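Local coordinates for protein manganese lipoxygenase (Gaeumannomyces graminis, PDB 5FX8) that oxygenates linoleic and alpha-linolenic acids to 11S- and 13R-hydroperoxy fatty acids, using a catalytic manganese ion, and converts the 11S product into the 13R one, at residues R65-G73 against Y83-I92; T76-P84 against V291-E302. One frame throughout, in Å; residues are numbered along the deposited sequence.

Contact 1: R65-G73 against Y83-I92. With NAG (2-acetamido-2-deoxy-beta-D-glucopyranose), chain J.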
# COMPACT_ATOMS: atom_id res chain seq x y z
N ARG A 65 -18.42 -28.16 -7.81
CA ARG A 65 -17.08 -28.65 -7.56
C ARG A 65 -16.19 -27.61 -6.89
O ARG A 65 -15.37 -27.97 -6.04
CB ARG A 65 -16.47 -29.15 -8.86
CG ARG A 65 -15.13 -29.78 -8.68
CD ARG A 65 -15.10 -31.29 -8.92
NE ARG A 65 -13.73 -31.81 -8.77
CZ ARG A 65 -12.81 -31.79 -9.73
NH1 ARG A 65 -13.09 -31.28 -10.93
NH2 ARG A 65 -11.61 -32.29 -9.50
N LYS A 66 -16.35 -26.33 -7.21
CA LYS A 66 -15.74 -25.29 -6.38
C LYS A 66 -16.17 -25.42 -4.92
O LYS A 66 -15.37 -25.19 -4.02
CB LYS A 66 -16.10 -23.90 -6.90
CG LYS A 66 -15.33 -23.49 -8.14
CD LYS A 66 -15.28 -21.98 -8.29
CE LYS A 66 -16.65 -21.42 -8.51
NZ LYS A 66 -16.68 -19.95 -8.71
N ARG A 67 -17.44 -25.74 -4.67
CA ARG A 67 -17.88 -25.84 -3.28
C ARG A 67 -17.31 -27.05 -2.56
O ARG A 67 -17.38 -27.10 -1.32
CB ARG A 67 -19.40 -25.86 -3.19
CG ARG A 67 -20.02 -24.55 -3.59
CD ARG A 67 -21.55 -24.61 -3.77
NE ARG A 67 -22.19 -24.83 -2.50
CZ ARG A 67 -22.55 -23.87 -1.67
NH1 ARG A 67 -22.35 -22.61 -1.96
NH2 ARG A 67 -23.14 -24.20 -0.53
N GLU A 68 -16.75 -28.01 -3.26
CA GLU A 68 -16.12 -29.11 -2.55
C GLU A 68 -14.67 -28.83 -2.22
O GLU A 68 -14.12 -29.47 -1.33
CB GLU A 68 -16.20 -30.41 -3.35
CG GLU A 68 -17.55 -31.09 -3.31
CD GLU A 68 -17.63 -32.33 -4.19
OE1 GLU A 68 -17.31 -32.26 -5.41
OE2 GLU A 68 -18.03 -33.38 -3.66
N LEU A 69 -14.04 -27.89 -2.89
CA LEU A 69 -12.61 -27.71 -2.77
C LEU A 69 -12.21 -26.37 -2.19
O LEU A 69 -11.05 -26.21 -1.80
CB LEU A 69 -11.94 -27.91 -4.13
CG LEU A 69 -12.32 -29.16 -4.92
CD1 LEU A 69 -11.69 -29.17 -6.28
CD2 LEU A 69 -11.85 -30.31 -4.17
N PHE A 70 -13.12 -25.40 -2.12
CA PHE A 70 -12.84 -24.09 -1.56
C PHE A 70 -13.71 -23.90 -0.33
O PHE A 70 -14.90 -23.62 -0.44
CB PHE A 70 -13.07 -23.04 -2.61
CG PHE A 70 -12.76 -21.66 -2.20
CD1 PHE A 70 -13.65 -20.90 -1.46
CD2 PHE A 70 -11.60 -21.05 -2.65
CE1 PHE A 70 -13.37 -19.57 -1.14
CE2 PHE A 70 -11.32 -19.75 -2.33
CZ PHE A 70 -12.20 -19.00 -1.58
N LEU A 71 -13.11 -24.06 0.85
CA LEU A 71 -13.84 -24.22 2.10
C LEU A 71 -13.56 -23.06 3.03
O LEU A 71 -12.56 -22.36 2.91
CB LEU A 71 -13.45 -25.54 2.79
CG LEU A 71 -13.50 -26.81 1.92
CD1 LEU A 71 -13.00 -28.00 2.65
CD2 LEU A 71 -14.89 -27.10 1.50
N TYR A 72 -14.49 -22.85 3.95
CA TYR A 72 -14.31 -21.86 4.99
C TYR A 72 -13.41 -22.44 6.07
O TYR A 72 -13.77 -23.45 6.68
CB TYR A 72 -15.64 -21.44 5.60
CG TYR A 72 -16.57 -20.78 4.65
CD1 TYR A 72 -16.21 -19.62 4.00
CD2 TYR A 72 -17.82 -21.31 4.42
CE1 TYR A 72 -17.06 -19.02 3.13
CE2 TYR A 72 -18.66 -20.72 3.57
CZ TYR A 72 -18.28 -19.58 2.93
OH TYR A 72 -19.15 -19.00 2.06
N GLY A 73 -12.28 -21.80 6.32
CA GLY A 73 -11.36 -22.24 7.34
C GLY A 73 -11.34 -21.30 8.52
O GLY A 73 -11.97 -20.25 8.51
N TYR A 83 -10.96 -17.71 6.78
CA TYR A 83 -9.97 -17.68 5.72
C TYR A 83 -10.10 -18.95 4.89
O TYR A 83 -10.38 -20.01 5.45
CB TYR A 83 -8.55 -17.56 6.28
CG TYR A 83 -7.49 -17.39 5.23
CD1 TYR A 83 -7.18 -16.14 4.73
CD2 TYR A 83 -6.80 -18.47 4.74
CE1 TYR A 83 -6.22 -15.99 3.78
CE2 TYR A 83 -5.86 -18.32 3.81
CZ TYR A 83 -5.56 -17.09 3.33
OH TYR A 83 -4.59 -16.97 2.38
N PRO A 84 -9.97 -18.87 3.57
CA PRO A 84 -10.26 -20.04 2.74
C PRO A 84 -9.26 -21.15 2.94
O PRO A 84 -8.05 -20.93 2.99
CB PRO A 84 -10.17 -19.49 1.31
CG PRO A 84 -9.44 -18.30 1.41
CD PRO A 84 -9.76 -17.69 2.74
N THR A 85 -9.78 -22.35 3.02
CA THR A 85 -8.93 -23.53 3.07
C THR A 85 -9.46 -24.52 2.05
O THR A 85 -10.22 -24.13 1.17
CB THR A 85 -8.90 -24.10 4.49
OG1 THR A 85 -7.90 -25.10 4.55
CG2 THR A 85 -10.25 -24.67 4.88
N GLY A 86 -9.06 -25.79 2.12
CA GLY A 86 -9.36 -26.75 1.08
C GLY A 86 -8.32 -26.74 -0.02
O GLY A 86 -7.46 -25.87 -0.11
N GLU A 87 -8.39 -27.73 -0.90
CA GLU A 87 -7.40 -27.79 -1.98
C GLU A 87 -7.45 -26.54 -2.85
O GLU A 87 -6.41 -25.99 -3.22
CB GLU A 87 -7.64 -29.02 -2.84
CG GLU A 87 -6.61 -29.22 -3.91
CD GLU A 87 -6.96 -30.37 -4.79
OE1 GLU A 87 -7.86 -31.14 -4.43
OE2 GLU A 87 -6.34 -30.51 -5.86
N LEU A 88 -8.64 -26.09 -3.21
CA LEU A 88 -8.72 -24.95 -4.10
C LEU A 88 -8.43 -23.65 -3.36
O LEU A 88 -7.79 -22.75 -3.90
CB LEU A 88 -10.08 -24.91 -4.79
CG LEU A 88 -10.37 -23.75 -5.74
CD1 LEU A 88 -9.33 -23.66 -6.79
CD2 LEU A 88 -11.75 -23.89 -6.38
N GLY A 89 -8.85 -23.56 -2.09
CA GLY A 89 -8.59 -22.36 -1.33
C GLY A 89 -7.12 -22.21 -0.99
O GLY A 89 -6.59 -21.10 -0.91
N ASN A 90 -6.44 -23.33 -0.81
CA ASN A 90 -5.01 -23.27 -0.63
C ASN A 90 -4.30 -22.97 -1.95
O ASN A 90 -3.32 -22.22 -1.96
CB ASN A 90 -4.51 -24.57 -0.01
CG ASN A 90 -3.02 -24.59 0.13
OD1 ASN A 90 -2.33 -25.25 -0.65
ND2 ASN A 90 -2.51 -23.84 1.10
N ASN A 91 -4.78 -23.51 -3.06
CA ASN A 91 -4.17 -23.14 -4.34
C ASN A 91 -4.29 -21.64 -4.59
O ASN A 91 -3.34 -21.00 -5.04
CB ASN A 91 -4.80 -23.91 -5.48
CG ASN A 91 -4.16 -25.27 -5.68
OD1 ASN A 91 -3.62 -25.85 -4.75
ND2 ASN A 91 -4.24 -25.78 -6.89
N ILE A 92 -5.46 -21.06 -4.28
CA ILE A 92 -5.66 -19.63 -4.46
C ILE A 92 -4.79 -18.85 -3.50
O ILE A 92 -4.17 -17.84 -3.87
CB ILE A 92 -7.15 -19.30 -4.29
CG1 ILE A 92 -7.89 -19.73 -5.52
CG2 ILE A 92 -7.36 -17.86 -4.13
CD1 ILE A 92 -9.32 -19.56 -5.39
C1 NAG J . -3.70 -27.07 -7.22
C2 NAG J . -4.67 -27.78 -8.15
C3 NAG J . -4.08 -29.11 -8.64
C4 NAG J . -2.69 -28.89 -9.23
C5 NAG J . -1.81 -28.09 -8.27
C6 NAG J . -0.48 -27.68 -8.88
C7 NAG J . -7.06 -27.24 -7.80
C8 NAG J . -6.87 -26.12 -8.78
N2 NAG J . -5.98 -27.99 -7.53
O3 NAG J . -4.95 -29.66 -9.62
O4 NAG J . -2.05 -30.13 -9.52
O5 NAG J . -2.47 -26.88 -7.88
O6 NAG J . -0.62 -26.59 -9.79
O7 NAG J . -8.15 -27.46 -7.26

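Contact 2: T76-P84 against V291-E302. With MN (manganese (II) ion), chain I.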
# COMPACT_ATOMS: atom_id res chain seq x y z
N THR A 76 -7.50 -16.51 10.45
CA THR A 76 -6.10 -16.26 10.73
C THR A 76 -5.89 -14.75 10.85
O THR A 76 -6.79 -13.96 10.59
CB THR A 76 -5.21 -16.88 9.65
OG1 THR A 76 -5.32 -16.10 8.45
CG2 THR A 76 -5.65 -18.30 9.32
N LEU A 77 -4.68 -14.38 11.27
CA LEU A 77 -4.30 -12.99 11.53
C LEU A 77 -5.27 -12.32 12.49
O LEU A 77 -5.79 -11.24 12.23
CB LEU A 77 -4.19 -12.19 10.23
CG LEU A 77 -3.21 -10.99 10.29
CD1 LEU A 77 -1.76 -11.46 10.34
CD2 LEU A 77 -3.39 -10.02 9.14
N GLY A 78 -5.50 -12.97 13.62
CA GLY A 78 -6.52 -12.51 14.54
C GLY A 78 -7.81 -13.30 14.38
O GLY A 78 -7.95 -14.20 13.55
N GLN A 79 -8.77 -12.96 15.21
CA GLN A 79 -9.99 -13.72 15.23
C GLN A 79 -11.12 -12.84 14.69
O GLN A 79 -11.83 -12.18 15.44
CB GLN A 79 -10.27 -14.22 16.63
CG GLN A 79 -11.41 -15.20 16.67
CD GLN A 79 -11.20 -16.42 15.79
OE1 GLN A 79 -10.11 -17.01 15.77
NE2 GLN A 79 -12.24 -16.81 15.06
N THR A 80 -11.28 -12.85 13.37
CA THR A 80 -12.40 -12.15 12.75
C THR A 80 -13.18 -13.06 11.83
O THR A 80 -14.24 -13.59 12.18
CB THR A 80 -11.93 -10.92 11.93
OG1 THR A 80 -11.25 -11.34 10.73
CG2 THR A 80 -11.05 -9.97 12.76
N THR A 81 -12.65 -13.27 10.64
CA THR A 81 -13.37 -13.77 9.49
C THR A 81 -12.74 -15.09 9.05
O THR A 81 -11.54 -15.29 9.21
CB THR A 81 -13.32 -12.70 8.39
OG1 THR A 81 -14.31 -11.71 8.62
CG2 THR A 81 -13.49 -13.25 7.08
N PHE A 82 -13.54 -15.98 8.49
CA PHE A 82 -13.01 -17.22 7.95
C PHE A 82 -12.01 -16.93 6.84
O PHE A 82 -12.18 -16.01 6.05
CB PHE A 82 -14.16 -18.09 7.39
CG PHE A 82 -15.16 -18.56 8.42
CD1 PHE A 82 -14.76 -19.07 9.65
CD2 PHE A 82 -16.53 -18.54 8.14
CE1 PHE A 82 -15.69 -19.52 10.57
CE2 PHE A 82 -17.47 -18.98 9.08
CZ PHE A 82 -17.05 -19.46 10.28
N TYR A 83 -10.96 -17.71 6.78
CA TYR A 83 -9.97 -17.68 5.72
C TYR A 83 -10.10 -18.95 4.89
O TYR A 83 -10.38 -20.01 5.45
CB TYR A 83 -8.55 -17.56 6.28
CG TYR A 83 -7.49 -17.39 5.23
CD1 TYR A 83 -7.18 -16.14 4.73
CD2 TYR A 83 -6.80 -18.47 4.74
CE1 TYR A 83 -6.22 -15.99 3.78
CE2 TYR A 83 -5.86 -18.32 3.81
CZ TYR A 83 -5.56 -17.09 3.33
OH TYR A 83 -4.59 -16.97 2.38
N PRO A 84 -9.97 -18.87 3.57
CA PRO A 84 -10.26 -20.04 2.74
C PRO A 84 -9.26 -21.15 2.94
O PRO A 84 -8.05 -20.93 2.99
CB PRO A 84 -10.17 -19.49 1.31
CG PRO A 84 -9.44 -18.30 1.41
CD PRO A 84 -9.76 -17.69 2.74
N VAL A 291 -6.99 -4.24 9.64
CA VAL A 291 -7.10 -5.68 9.42
C VAL A 291 -8.51 -6.03 8.96
O VAL A 291 -8.70 -6.86 8.06
CB VAL A 291 -6.71 -6.42 10.70
CG1 VAL A 291 -6.87 -7.91 10.56
CG2 VAL A 291 -5.30 -6.10 11.01
N LEU A 292 -9.51 -5.34 9.51
CA LEU A 292 -10.89 -5.55 9.12
C LEU A 292 -11.15 -5.06 7.69
O LEU A 292 -11.94 -5.68 6.96
CB LEU A 292 -11.81 -4.87 10.13
CG LEU A 292 -11.85 -5.45 11.55
CD1 LEU A 292 -12.72 -4.65 12.44
CD2 LEU A 292 -12.45 -6.76 11.45
N PHE A 293 -10.49 -3.99 7.26
CA PHE A 293 -10.55 -3.63 5.84
C PHE A 293 -9.98 -4.74 4.99
O PHE A 293 -10.28 -4.81 3.80
CB PHE A 293 -9.79 -2.35 5.51
CG PHE A 293 -10.32 -1.09 6.17
CD1 PHE A 293 -11.35 -1.13 7.07
CD2 PHE A 293 -9.76 0.14 5.88
CE1 PHE A 293 -11.81 0.02 7.67
CE2 PHE A 293 -10.23 1.30 6.48
CZ PHE A 293 -11.24 1.23 7.37
N HIS A 294 -9.13 -5.61 5.54
CA HIS A 294 -8.72 -6.76 4.75
C HIS A 294 -9.72 -7.91 4.84
O HIS A 294 -10.09 -8.49 3.82
CB HIS A 294 -7.33 -7.23 5.19
CG HIS A 294 -6.19 -6.43 4.63
ND1 HIS A 294 -5.72 -6.61 3.35
CD2 HIS A 294 -5.44 -5.44 5.17
CE1 HIS A 294 -4.72 -5.78 3.13
NE2 HIS A 294 -4.53 -5.05 4.22
N THR A 295 -10.22 -8.24 6.03
CA THR A 295 -10.95 -9.48 6.23
C THR A 295 -12.43 -9.40 5.89
O THR A 295 -13.01 -10.44 5.56
CB THR A 295 -10.77 -10.00 7.67
OG1 THR A 295 -11.15 -9.01 8.64
CG2 THR A 295 -9.37 -10.36 7.91
N ILE A 296 -13.07 -8.24 5.90
CA ILE A 296 -14.47 -8.19 5.45
C ILE A 296 -14.59 -8.38 3.93
O ILE A 296 -15.46 -9.15 3.47
CB ILE A 296 -15.15 -6.89 5.91
CG1 ILE A 296 -14.90 -6.67 7.38
CG2 ILE A 296 -16.63 -6.96 5.69
CD1 ILE A 296 -15.35 -7.78 8.17
N PRO A 297 -13.77 -7.73 3.11
CA PRO A 297 -13.77 -8.08 1.68
C PRO A 297 -13.47 -9.54 1.44
O PRO A 297 -14.16 -10.16 0.62
CB PRO A 297 -12.70 -7.17 1.08
CG PRO A 297 -12.63 -6.06 1.96
CD PRO A 297 -12.94 -6.54 3.33
N GLU A 298 -12.46 -10.11 2.10
CA GLU A 298 -12.11 -11.51 1.86
C GLU A 298 -13.32 -12.40 2.05
O GLU A 298 -13.55 -13.30 1.24
CB GLU A 298 -10.99 -11.96 2.80
CG GLU A 298 -9.57 -11.65 2.39
CD GLU A 298 -8.60 -11.69 3.59
OE1 GLU A 298 -8.78 -12.48 4.53
OE2 GLU A 298 -7.64 -10.90 3.61
N ILE A 299 -14.08 -12.20 3.13
CA ILE A 299 -15.19 -13.10 3.42
C ILE A 299 -16.31 -12.90 2.41
O ILE A 299 -16.96 -13.87 2.00
CB ILE A 299 -15.67 -12.95 4.89
CG1 ILE A 299 -16.58 -14.10 5.30
CG2 ILE A 299 -16.41 -11.66 5.16
CD1 ILE A 299 -16.06 -15.43 4.99
N VAL A 300 -16.53 -11.66 1.95
CA VAL A 300 -17.53 -11.42 0.91
C VAL A 300 -17.12 -12.08 -0.40
O VAL A 300 -17.94 -12.68 -1.10
CB VAL A 300 -17.76 -9.90 0.72
CG1 VAL A 300 -18.67 -9.64 -0.50
CG2 VAL A 300 -18.33 -9.30 1.99
N HIS A 301 -15.85 -11.98 -0.74
CA HIS A 301 -15.38 -12.68 -1.92
C HIS A 301 -15.40 -14.19 -1.74
O HIS A 301 -15.58 -14.91 -2.72
CB HIS A 301 -13.99 -12.18 -2.26
CG HIS A 301 -13.36 -12.90 -3.40
ND1 HIS A 301 -12.76 -14.13 -3.27
CD2 HIS A 301 -13.23 -12.56 -4.70
CE1 HIS A 301 -12.28 -14.52 -4.43
NE2 HIS A 301 -12.57 -13.59 -5.32
N GLU A 302 -15.21 -14.72 -0.53
CA GLU A 302 -15.29 -16.17 -0.34
C GLU A 302 -16.69 -16.67 -0.63
O GLU A 302 -16.89 -17.66 -1.36
CB GLU A 302 -14.91 -16.55 1.09
CG GLU A 302 -13.47 -16.46 1.38
CD GLU A 302 -13.13 -16.69 2.83
OE1 GLU A 302 -13.40 -17.77 3.39
OE2 GLU A 302 -12.56 -15.77 3.41
MN MN I . -3.17 -3.46 4.56
O HOH W 1 -1.64 -4.64 6.04

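Contact 1: R65-G73 against Y83-I92
F70 and P84 meet at the buried side of a two-stranded antiparallel beta hairpin, strands 71-73 and 83-85, whose ends run into helices 56-69 and 86-124. In the hydrogen-bonded pair L71/T85 the two residues exchange two backbone hydrogen bonds, L71 N to T85 O being 2.9 Å. The tight part centres on the F70 ring. With CG anti to the backbone N (chi1 -177°), the ring lies alongside P84, whose CB makes an off-centre CH-pi contact 4.0 Å from the centroid. G89 CA approaches F70 CD2 to 3.5 Å, and the I92 side chain crosses that of F70 at about a right angle, its CD1 3.7 Å from F70 CE2. F305 of helix 268-305 also meets the F70 ring, with the planes about 50° apart.

Beyond L69 the packing thins toward the surface. L69 CB still touches L88 CB, but its CD2 is 4.1 Å from OE1 of the exposed E87. Here the N-linked sugar is joined to N91 ND2, and its amide N2 donates to E87 OE2. Where the helices meet, L69 O accepts a 2.8 Å hydrogen bond from L88 N.

Contact 2: T76-P84 against V291-E302
T81 lies over the T295-I299 turn of helix 268-305, its CB 3.8 Å from T295 CB, where the loop leading into strand 83-85 crosses a helix of the lipoxygenase catalytic domain that supplies manganese ligands. The first torsion (chi1 -81°) sets CG2 anti to the backbone N and directs it at the helix.

Beside it, T80 OG1 and T295 OG1 share a 3.1 Å hydrogen bond in which either hydroxyl could be the donor; the two side chains meet at about a right angle. T80 CG2 turns instead to L292 CD2, at 3.7 Å, so the two branches of T80 divide between a polar and an apolar partner. L77 reaches V291 more loosely, CD2 to CG1 at 4.3 Å.

Successive turns of the helix thus present V291, T295, E298 and E302 to the loop. H294, on the same helix, faces elsewhere: its NE2 binds the manganese at 2.1 Å, with H290, H478, N482 and V618 completing the protein ligands. The segment 76-84 packs on the metal-bearing helix without itself reaching the ion.

Farther along, the E298 carboxylate, salt-bridged by OE1 to R329, stands at the edge of the Y83 ring with the planes 88° apart. F82 CB touches I299 CD1. At the last turn, E302 OE2 lies 2.7 Å from F82 O and 3.5 Å from P84 CD.

How the contacts relate
From the N terminus, helix 56-69 leads into strand 71-73, and contact 1 closes the short connection to strand 83-85 and the start of helix 86-124. Contact 2 begins within that connection and closes a much longer loop, from 76-84 across 206 residues to helix 268-305. Their segments alternate along the chain, so the contacts cross, and both use Y83 and P84 of one strand. The hairpin is thereby tied to the manganese-bearing helix. The contacts also touch directly: Y72 CD1 lies 3.4 Å from E302 OE1, and F70 CE1 packs 4.0 Å from E302 CA.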